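Local coordinates for protein putative mandelate racemase/muconate lactonizing enzyme (Bordetella bronchiseptica, PDB 3DDM) that is of unknown function but belongs to the mandelate racemase/muconate lactonizing branch of the enolase superfamily, with a capping N-terminal domain on a modified TIM barrel, at residues Gly53-Phe61 and His308-Leu316; Pro89-Thr100 and Ile117-Ala128. The protein carries 1 engineered substitution. All coordinates share one frame; numbering follows the deposited sequence.

Contact 1 (Gly53-Phe61 and His308-Leu316); sequences GWGEVWCNF and HYLGAGIGL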
loop_
_atom_site.group_PDB
_atom_site.type_symbol
_atom_site.label_atom_id
_atom_site.label_comp_id
_atom_site.label_asym_id
_atom_site.label_seq_id
_atom_site.Cartn_x
_atom_site.Cartn_y
_atom_site.Cartn_z
ATOM N N GLY A 53 26.252 -7.520 -3.379
ATOM C CA GLY A 53 25.596 -7.676 -2.092
ATOM C C GLY A 53 24.207 -8.248 -2.284
ATOM O O GLY A 53 23.526 -7.899 -3.243
ATOM N N TRP A 54 23.776 -9.124 -1.383
ATOM C CA TRP A 54 22.453 -9.733 -1.510
ATOM C C TRP A 54 21.456 -9.380 -0.415
ATOM O O TRP A 54 21.823 -9.165 0.739
ATOM C CB TRP A 54 22.573 -11.255 -1.575
ATOM C CG TRP A 54 23.287 -11.755 -2.782
ATOM C CD1 TRP A 54 24.627 -11.986 -2.908
ATOM C CD2 TRP A 54 22.698 -12.087 -4.043
ATOM N NE1 TRP A 54 24.908 -12.447 -4.175
ATOM C CE2 TRP A 54 23.743 -12.517 -4.892
ATOM C CE3 TRP A 54 21.385 -12.064 -4.540
ATOM C CZ2 TRP A 54 23.519 -12.918 -6.206
ATOM C CZ3 TRP A 54 21.160 -12.468 -5.854
ATOM C CH2 TRP A 54 22.226 -12.888 -6.670
ATOM N N GLY A 55 20.184 -9.340 -0.794
ATOM C CA GLY A 55 19.129 -9.042 0.155
ATOM C C GLY A 55 17.823 -9.727 -0.219
ATOM O O GLY A 55 17.727 -10.387 -1.261
ATOM N N GLU A 56 16.815 -9.570 0.634
ATOM C CA GLU A 56 15.503 -10.162 0.391
ATOM C C GLU A 56 14.411 -9.130 0.656
ATOM O O GLU A 56 14.520 -8.322 1.572
ATOM C CB GLU A 56 15.278 -11.385 1.296
ATOM C CG GLU A 56 14.067 -12.210 0.878
ATOM C CD GLU A 56 13.961 -13.567 1.578
ATOM O OE1 GLU A 56 14.998 -14.246 1.754
ATOM O OE2 GLU A 56 12.827 -13.965 1.933
ATOM N N VAL A 57 13.368 -9.138 -0.158
ATOM C CA VAL A 57 12.268 -8.211 0.045
ATOM C C VAL A 57 11.060 -9.014 0.496
ATOM O O VAL A 57 10.596 -9.896 -0.223
ATOM C CB VAL A 57 11.900 -7.451 -1.245
ATOM C CG1 VAL A 57 10.704 -6.546 -0.981
ATOM C CG2 VAL A 57 13.084 -6.635 -1.728
ATOM N N TRP A 58 10.569 -8.718 1.696
ATOM C CA TRP A 58 9.407 -9.404 2.246
ATOM C C TRP A 58 8.302 -9.452 1.195
ATOM O O TRP A 58 8.045 -8.455 0.497
ATOM C CB TRP A 58 8.892 -8.658 3.472
ATOM C CG TRP A 58 7.743 -9.346 4.145
ATOM C CD1 TRP A 58 7.817 -10.337 5.087
ATOM C CD2 TRP A 58 6.348 -9.130 3.898
ATOM N NE1 TRP A 58 6.555 -10.752 5.438
ATOM C CE2 TRP A 58 5.634 -10.028 4.725
ATOM C CE3 TRP A 58 5.631 -8.269 3.054
ATOM C CZ2 TRP A 58 4.234 -10.088 4.737
ATOM C CZ3 TRP A 58 4.244 -8.330 3.062
ATOM C CH2 TRP A 58 3.559 -9.234 3.901
ATOM N N CYS A 59 7.639 -10.597 1.073
ATOM C CA CYS A 59 6.572 -10.694 0.090
ATOM C C CYS A 59 5.611 -11.845 0.328
ATOM O O CYS A 59 5.053 -12.393 -0.621
ATOM C CB CYS A 59 7.165 -10.814 -1.320
ATOM S SG CYS A 59 7.893 -12.432 -1.692
ATOM N N ASN A 60 5.396 -12.220 1.579
ATOM C CA ASN A 60 4.488 -13.335 1.826
ATOM C C ASN A 60 3.064 -13.041 1.384
ATOM O O ASN A 60 2.426 -13.885 0.770
ATOM C CB ASN A 60 4.515 -13.749 3.298
ATOM C CG ASN A 60 5.774 -14.520 3.654
ATOM O OD1 ASN A 60 6.119 -15.501 2.992
ATOM N ND2 ASN A 60 6.465 -14.081 4.700
ATOM N N PHE A 61 2.572 -11.844 1.683
ATOM C CA PHE A 61 1.222 -11.465 1.291
ATOM C C PHE A 61 1.221 -10.140 0.532
ATOM O O PHE A 61 2.077 -9.284 0.761
ATOM C CB PHE A 61 0.310 -11.339 2.520
ATOM C CG PHE A 61 0.316 -12.543 3.414
ATOM C CD1 PHE A 61 1.115 -12.574 4.557
ATOM C CD2 PHE A 61 -0.472 -13.652 3.114
ATOM C CE1 PHE A 61 1.131 -13.698 5.396
ATOM C CE2 PHE A 61 -0.465 -14.784 3.944
ATOM C CZ PHE A 61 0.339 -14.806 5.087
ATOM N N HIS A 308 11.750 -12.602 13.754
ATOM C CA HIS A 308 11.335 -13.854 13.138
ATOM C C HIS A 308 11.121 -13.575 11.670
ATOM O O HIS A 308 10.609 -12.523 11.302
ATOM C CB HIS A 308 10.037 -14.403 13.767
ATOM C CG HIS A 308 8.850 -13.500 13.614
ATOM N ND1 HIS A 308 8.286 -13.210 12.389
ATOM C CD2 HIS A 308 8.131 -12.808 14.532
ATOM C CE1 HIS A 308 7.274 -12.376 12.560
ATOM N NE2 HIS A 308 7.158 -12.117 13.851
ATOM N N TYR A 309 11.537 -14.506 10.825
ATOM C CA TYR A 309 11.363 -14.327 9.399
ATOM C C TYR A 309 10.724 -15.584 8.806
ATOM O O TYR A 309 11.264 -16.691 8.932
ATOM C CB TYR A 309 12.712 -14.028 8.725
ATOM C CG TYR A 309 12.515 -13.495 7.340
ATOM C CD1 TYR A 309 11.860 -12.280 7.140
ATOM C CD2 TYR A 309 12.810 -14.273 6.227
ATOM C CE1 TYR A 309 11.475 -11.865 5.868
ATOM C CE2 TYR A 309 12.437 -13.866 4.951
ATOM C CZ TYR A 309 11.757 -12.666 4.780
ATOM O OH TYR A 309 11.293 -12.304 3.541
ATOM N N LEU A 310 9.563 -15.417 8.175
ATOM C CA LEU A 310 8.869 -16.551 7.577
ATOM C C LEU A 310 9.016 -16.571 6.046
ATOM O O LEU A 310 8.238 -17.207 5.334
ATOM C CB LEU A 310 7.377 -16.545 7.963
ATOM C CG LEU A 310 6.859 -16.445 9.414
ATOM C CD1 LEU A 310 7.758 -17.219 10.382
ATOM C CD2 LEU A 310 6.793 -14.984 9.823
ATOM N N GLY A 311 10.023 -15.876 5.536
ATOM C CA GLY A 311 10.229 -15.862 4.099
ATOM C C GLY A 311 11.300 -16.860 3.704
ATOM O O GLY A 311 11.389 -17.940 4.290
ATOM N N ALA A 312 12.115 -16.495 2.715
ATOM C CA ALA A 312 13.186 -17.356 2.230
ATOM C C ALA A 312 14.430 -17.243 3.108
ATOM O O ALA A 312 14.458 -16.471 4.068
ATOM C CB ALA A 312 13.519 -17.004 0.782
ATOM N N GLY A 313 15.464 -18.004 2.753
ATOM C CA GLY A 313 16.693 -18.026 3.525
ATOM C C GLY A 313 17.492 -16.746 3.703
ATOM O O GLY A 313 18.001 -16.481 4.800
ATOM N N ILE A 314 17.619 -15.955 2.645
ATOM C CA ILE A 314 18.389 -14.719 2.730
ATOM C C ILE A 314 17.888 -13.813 3.849
ATOM O O ILE A 314 18.671 -13.329 4.671
ATOM C CB ILE A 314 18.350 -13.952 1.387
ATOM C CG1 ILE A 314 18.997 -14.806 0.293
ATOM C CG2 ILE A 314 19.107 -12.635 1.500
ATOM C CD1 ILE A 314 20.461 -15.117 0.541
ATOM N N GLY A 315 16.577 -13.593 3.883
ATOM C CA GLY A 315 15.996 -12.738 4.899
ATOM C C GLY A 315 16.183 -13.318 6.277
ATOM O O GLY A 315 16.403 -12.588 7.239
ATOM N N LEU A 316 16.087 -14.638 6.381
ATOM C CA LEU A 316 16.260 -15.304 7.668
ATOM C C LEU A 316 17.694 -15.133 8.171
ATOM O O LEU A 316 17.907 -14.837 9.348
ATOM C CB LEU A 316 15.930 -16.800 7.561
ATOM C CG LEU A 316 16.090 -17.540 8.894
ATOM C CD1 LEU A 316 15.193 -16.896 9.934
ATOM C CD2 LEU A 316 15.749 -19.015 8.727
HETATM O O HOH W 1 8.644 -13.169 2.513
#
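The carboxylate of E56 reaches from strand 52-56 into the turn before helix 313-325 and takes three hydrogen bonds there. OE2 accepts two of them: E56 OE2 receives A312 N, 2.7 Å away, on its syn lone pair, while the hydroxyl of Y309, with OH 2.8 Å from E56 OE2, comes from above the carboxylate plane. The other oxygen turns to the helix, where G315 N donates to E56 OE1 at 2.7 Å in a fairly straight bond (N-H...O 161°), again from well out of the plane. CG of E56 lies anti to the backbone N (chi1 -168°) and the chain runs on extended, which carries the carboxylate across to the first turn of the helix. With A312 at the N-cap position, the buried carboxylate lies by a helix N-terminus, whose dipole would be expected to favour its ionised form.

In the enolase superfamily the N-terminal domain caps a modified TIM barrel, and this contact crosses that interface: 53-61 belongs to the capping domain, whereas 308-316 leads from barrel strand 304-309 into the following helix.

Water 1 adds a bridge, donating to Y309 OH at 3.0 Å and accepting from C59 N.

Among the ring contacts, E56 OE2 lies in the plane of the Y309 ring at its edge, and the carboxylate is turned 77° from that ring. G311 N stands over one face of the tyrosine and G315 CA over the opposite one. Y309 CE1 meets the edge of the W58 indole at CD1, 4.0 Å away; K284 makes a cation-pi contact with the same indole.

I314 CG2 lies against the strand backbone, 3.6 Å from G55 C. L42 of strand 37-46 also touches both E56 and I314.

Contact 2 (Pro89-Thr100 and Ile117-Ala128); sequences PAQAFAHLEART and IAGLDIALCDLA
The ring of F93 meets I117 at its edge: I117 CG2 lies near the ring plane, 3.4 Å from F93 CE1, and the two side chains cross at about a right angle. One face of the ring is covered toward its rim by CG of E97, one turn further along the same helix. The D121 carboxylate, inclined 64° to the ring, brings OD2 to 3.6 Å from F93 CB, and the same oxygen is hydrogen-bonded to S289 OG.

P89 opens helix 89-98 and acts as a knob in a hole formed by D121, L124, C125 and A128, its CB 3.8 Å from C125 SG. Beside it, L124 CD1 packs 3.7 Å from A92 CB. Toward the other end I117 extends its chain (chi2 -176°), which places CD1 3.6 Å from L96 O. L96 O also accepts a hydrogen bond from T100 OG1 at 2.8 Å, and the threonine oxygen itself lies against I117 CD1.

The two helices run antiparallel at 162°, their segment axes approaching to 9.6 Å, and the interface between them is predominantly apolar. This pair forms part of the helical portion of the N-terminal capping domain. Helix 65-81 packs on L96, I117 and L120 through L77 and L80, V45 of strand 37-46 touches L120 and L124, and helix 287-300 meets P89, F93, D121 and C125.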
loop_
_atom_site.group_PDB
_atom_site.type_symbol
_atom_site.label_atom_id
_atom_site.label_comp_id
_atom_site.label_asym_id
_atom_site.label_seq_id
_atom_site.Cartn_x
_atom_site.Cartn_y
_atom_site.Cartn_z
ATOM N N PRO A 89 25.333 2.688 3.755
ATOM C CA PRO A 89 23.969 2.198 3.498
ATOM C C PRO A 89 22.886 3.042 4.179
ATOM O O PRO A 89 21.820 3.272 3.607
ATOM C CB PRO A 89 24.014 0.762 4.028
ATOM C CG PRO A 89 25.435 0.357 3.765
ATOM C CD PRO A 89 26.199 1.589 4.223
ATOM N N ALA A 90 23.162 3.500 5.398
ATOM C CA ALA A 90 22.200 4.315 6.127
ATOM C C ALA A 90 21.788 5.529 5.298
ATOM O O ALA A 90 20.607 5.885 5.235
ATOM C CB ALA A 90 22.790 4.764 7.446
ATOM N N GLN A 91 22.760 6.167 4.659
ATOM C CA GLN A 91 22.477 7.330 3.837
ATOM C C GLN A 91 21.634 6.967 2.609
ATOM O O GLN A 91 20.732 7.713 2.230
ATOM C CB GLN A 91 23.784 7.989 3.408
ATOM C CG GLN A 91 23.597 9.191 2.514
ATOM C CD GLN A 91 24.907 9.877 2.173
ATOM O OE1 GLN A 91 25.523 10.511 3.027
ATOM N NE2 GLN A 91 25.343 9.744 0.922
ATOM N N ALA A 92 21.919 5.827 1.984
ATOM C CA ALA A 92 21.151 5.394 0.815
ATOM C C ALA A 92 19.730 5.068 1.269
ATOM O O ALA A 92 18.770 5.242 0.526
ATOM C CB ALA A 92 21.795 4.158 0.175
ATOM N N PHE A 93 19.599 4.587 2.497
ATOM C CA PHE A 93 18.291 4.258 3.018
ATOM C C PHE A 93 17.467 5.534 3.170
ATOM O O PHE A 93 16.335 5.622 2.688
ATOM C CB PHE A 93 18.426 3.569 4.367
ATOM C CG PHE A 93 17.116 3.301 5.032
ATOM C CD1 PHE A 93 16.164 2.477 4.420
ATOM C CD2 PHE A 93 16.813 3.880 6.264
ATOM C CE1 PHE A 93 14.925 2.238 5.028
ATOM C CE2 PHE A 93 15.577 3.647 6.882
ATOM C CZ PHE A 93 14.632 2.826 6.261
ATOM N N ALA A 94 18.045 6.531 3.835
ATOM C CA ALA A 94 17.358 7.797 4.046
ATOM C C ALA A 94 17.047 8.494 2.722
ATOM O O ALA A 94 16.077 9.244 2.617
ATOM C CB ALA A 94 18.200 8.708 4.933
ATOM N N HIS A 95 17.863 8.251 1.706
ATOM C CA HIS A 95 17.622 8.893 0.429
ATOM C C HIS A 95 16.416 8.253 -0.241
ATOM O O HIS A 95 15.546 8.953 -0.760
ATOM C CB HIS A 95 18.855 8.780 -0.472
ATOM C CG HIS A 95 18.695 9.449 -1.803
ATOM N ND1 HIS A 95 18.683 8.751 -2.992
ATOM C CD2 HIS A 95 18.537 10.754 -2.131
ATOM C CE1 HIS A 95 18.526 9.595 -3.997
ATOM N NE2 HIS A 95 18.433 10.817 -3.500
ATOM N N LEU A 96 16.354 6.921 -0.204
ATOM C CA LEU A 96 15.262 6.187 -0.830
ATOM C C LEU A 96 13.914 6.460 -0.202
ATOM O O LEU A 96 12.907 6.537 -0.911
ATOM C CB LEU A 96 15.546 4.685 -0.828
ATOM C CG LEU A 96 16.680 4.252 -1.757
ATOM C CD1 LEU A 96 16.702 2.743 -1.841
ATOM C CD2 LEU A 96 16.484 4.860 -3.141
ATOM N N GLU A 97 13.883 6.603 1.121
ATOM C CA GLU A 97 12.622 6.901 1.794
ATOM C C GLU A 97 12.140 8.285 1.364
ATOM O O GLU A 97 11.010 8.444 0.891
ATOM C CB GLU A 97 12.772 6.864 3.320
ATOM C CG GLU A 97 12.893 5.469 3.907
ATOM C CD GLU A 97 12.541 5.417 5.396
ATOM O OE1 GLU A 97 13.189 6.132 6.198
ATOM O OE2 GLU A 97 11.610 4.656 5.769
ATOM N N ALA A 98 13.013 9.277 1.508
ATOM C CA ALA A 98 12.687 10.656 1.154
ATOM C C ALA A 98 12.263 10.830 -0.301
ATOM O O ALA A 98 11.322 11.570 -0.594
ATOM C CB ALA A 98 13.876 11.565 1.456
ATOM N N ARG A 99 12.956 10.152 -1.205
ATOM C CA ARG A 99 12.652 10.265 -2.621
ATOM C C ARG A 99 11.443 9.447 -3.075
ATOM O O ARG A 99 11.107 9.462 -4.258
ATOM C CB ARG A 99 13.884 9.882 -3.455
ATOM C CG ARG A 99 15.080 10.826 -3.292
ATOM C CD ARG A 99 14.797 12.189 -3.909
ATOM N NE ARG A 99 14.585 12.062 -5.350
ATOM C CZ ARG A 99 15.534 12.230 -6.270
ATOM N NH1 ARG A 99 16.774 12.550 -5.891
ATOM N NH2 ARG A 99 15.249 12.053 -7.566
ATOM N N THR A 100 10.795 8.727 -2.158
ATOM C CA THR A 100 9.616 7.941 -2.538
ATOM C C THR A 100 8.444 8.245 -1.625
ATOM O O THR A 100 7.368 7.662 -1.771
ATOM C CB THR A 100 9.866 6.399 -2.487
ATOM O OG1 THR A 100 10.152 5.983 -1.142
ATOM C CG2 THR A 100 11.005 6.024 -3.398
ATOM N N ILE A 117 12.562 -1.288 -0.231
ATOM C CA ILE A 117 13.654 -0.505 0.326
ATOM C C ILE A 117 14.418 -1.328 1.360
ATOM O O ILE A 117 15.641 -1.357 1.349
ATOM C CB ILE A 117 13.133 0.827 0.948
ATOM C CG1 ILE A 117 12.699 1.784 -0.175
ATOM C CG2 ILE A 117 14.212 1.493 1.781
ATOM C CD1 ILE A 117 12.249 3.182 0.295
ATOM N N ALA A 118 13.704 -2.015 2.243
ATOM C CA ALA A 118 14.360 -2.841 3.261
ATOM C C ALA A 118 15.251 -3.914 2.610
ATOM O O ALA A 118 16.379 -4.143 3.048
ATOM C CB ALA A 118 13.310 -3.498 4.166
ATOM N N GLY A 119 14.742 -4.571 1.572
ATOM C CA GLY A 119 15.529 -5.579 0.891
ATOM C C GLY A 119 16.825 -5.010 0.323
ATOM O O GLY A 119 17.881 -5.653 0.403
ATOM N N LEU A 120 16.758 -3.811 -0.257
ATOM C CA LEU A 120 17.944 -3.173 -0.825
ATOM C C LEU A 120 18.933 -2.730 0.248
ATOM O O LEU A 120 20.143 -2.668 -0.011
ATOM C CB LEU A 120 17.553 -1.979 -1.697
ATOM C CG LEU A 120 17.040 -2.370 -3.085
ATOM C CD1 LEU A 120 16.578 -1.143 -3.857
ATOM C CD2 LEU A 120 18.151 -3.083 -3.831
ATOM N N ASP A 121 18.444 -2.425 1.451
ATOM C CA ASP A 121 19.354 -2.020 2.518
ATOM C C ASP A 121 20.134 -3.245 2.995
ATOM O O ASP A 121 21.338 -3.172 3.270
ATOM C CB ASP A 121 18.600 -1.401 3.698
ATOM C CG ASP A 121 19.545 -0.755 4.711
ATOM O OD1 ASP A 121 19.809 -1.374 5.775
ATOM O OD2 ASP A 121 20.036 0.369 4.421
ATOM N N ILE A 122 19.436 -4.372 3.091
ATOM C CA ILE A 122 20.054 -5.620 3.515
ATOM C C ILE A 122 21.198 -5.974 2.558
ATOM O O ILE A 122 22.231 -6.482 2.982
ATOM C CB ILE A 122 19.019 -6.778 3.534
ATOM C CG1 ILE A 122 18.043 -6.594 4.702
ATOM C CG2 ILE A 122 19.736 -8.112 3.603
ATOM C CD1 ILE A 122 16.921 -7.617 4.740
ATOM N N ALA A 123 21.012 -5.690 1.274
ATOM C CA ALA A 123 22.029 -5.984 0.276
ATOM C C ALA A 123 23.208 -5.008 0.327
ATOM O O ALA A 123 24.356 -5.404 0.120
ATOM C CB ALA A 123 21.402 -5.980 -1.119
ATOM N N LEU A 124 22.926 -3.731 0.586
ATOM C CA LEU A 124 23.989 -2.731 0.667
ATOM C C LEU A 124 24.850 -2.980 1.907
ATOM O O LEU A 124 26.070 -2.767 1.880
ATOM C CB LEU A 124 23.397 -1.321 0.703
ATOM C CG LEU A 124 22.843 -0.829 -0.631
ATOM C CD1 LEU A 124 22.153 0.506 -0.441
ATOM C CD2 LEU A 124 23.970 -0.714 -1.642
ATOM N N CYS A 125 24.219 -3.427 2.991
ATOM C CA CYS A 125 24.955 -3.731 4.213
ATOM C C CYS A 125 25.755 -5.014 4.007
ATOM O O CYS A 125 26.883 -5.134 4.483
ATOM C CB CYS A 125 24.004 -3.911 5.395
ATOM S SG CYS A 125 23.281 -2.389 5.979
ATOM N N ASP A 126 25.157 -5.971 3.303
ATOM C CA ASP A 126 25.811 -7.237 3.004
ATOM C C ASP A 126 27.048 -6.909 2.155
ATOM O O ASP A 126 28.138 -7.431 2.389
ATOM C CB ASP A 126 24.836 -8.150 2.244
ATOM C CG ASP A 126 25.458 -9.469 1.835
ATOM O OD1 ASP A 126 25.969 -10.198 2.713
ATOM O OD2 ASP A 126 25.429 -9.775 0.624
ATOM N N LEU A 127 26.870 -6.022 1.182
ATOM C CA LEU A 127 27.967 -5.599 0.317
ATOM C C LEU A 127 29.076 -4.936 1.130
ATOM O O LEU A 127 30.257 -5.238 0.952
ATOM C CB LEU A 127 27.453 -4.619 -0.740
ATOM C CG LEU A 127 28.460 -3.801 -1.549
ATOM C CD1 LEU A 127 29.501 -4.704 -2.159
ATOM C CD2 LEU A 127 27.721 -3.023 -2.637
ATOM N N ALA A 128 28.688 -4.034 2.024
ATOM C CA ALA A 128 29.644 -3.315 2.863
ATOM C C ALA A 128 30.396 -4.247 3.803
ATOM O O ALA A 128 31.597 -4.082 4.021
ATOM C CB ALA A 128 28.922 -2.229 3.671
#

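Both segments of contact 2 fall, in sequence, between those of contact 1, and the centres of the two contacts lie about 15 Å apart. They meet directly where helix 110-131 backs onto strand 52-56: W54 N probably donates a hydrogen bond to D126 OD2 at 2.7 Å, and A123 CB packs 3.5 Å from W54 C. Contact 2 joins two helices within the capping domain, one flank of which also meets barrel helix 287-300, whereas contact 1 links the domains directly, with strand 52-56 common to both surroundings. Contact 1 is the more central, about 8 Å from the centre of the chain to its own centre, against about 17 Å for contact 2.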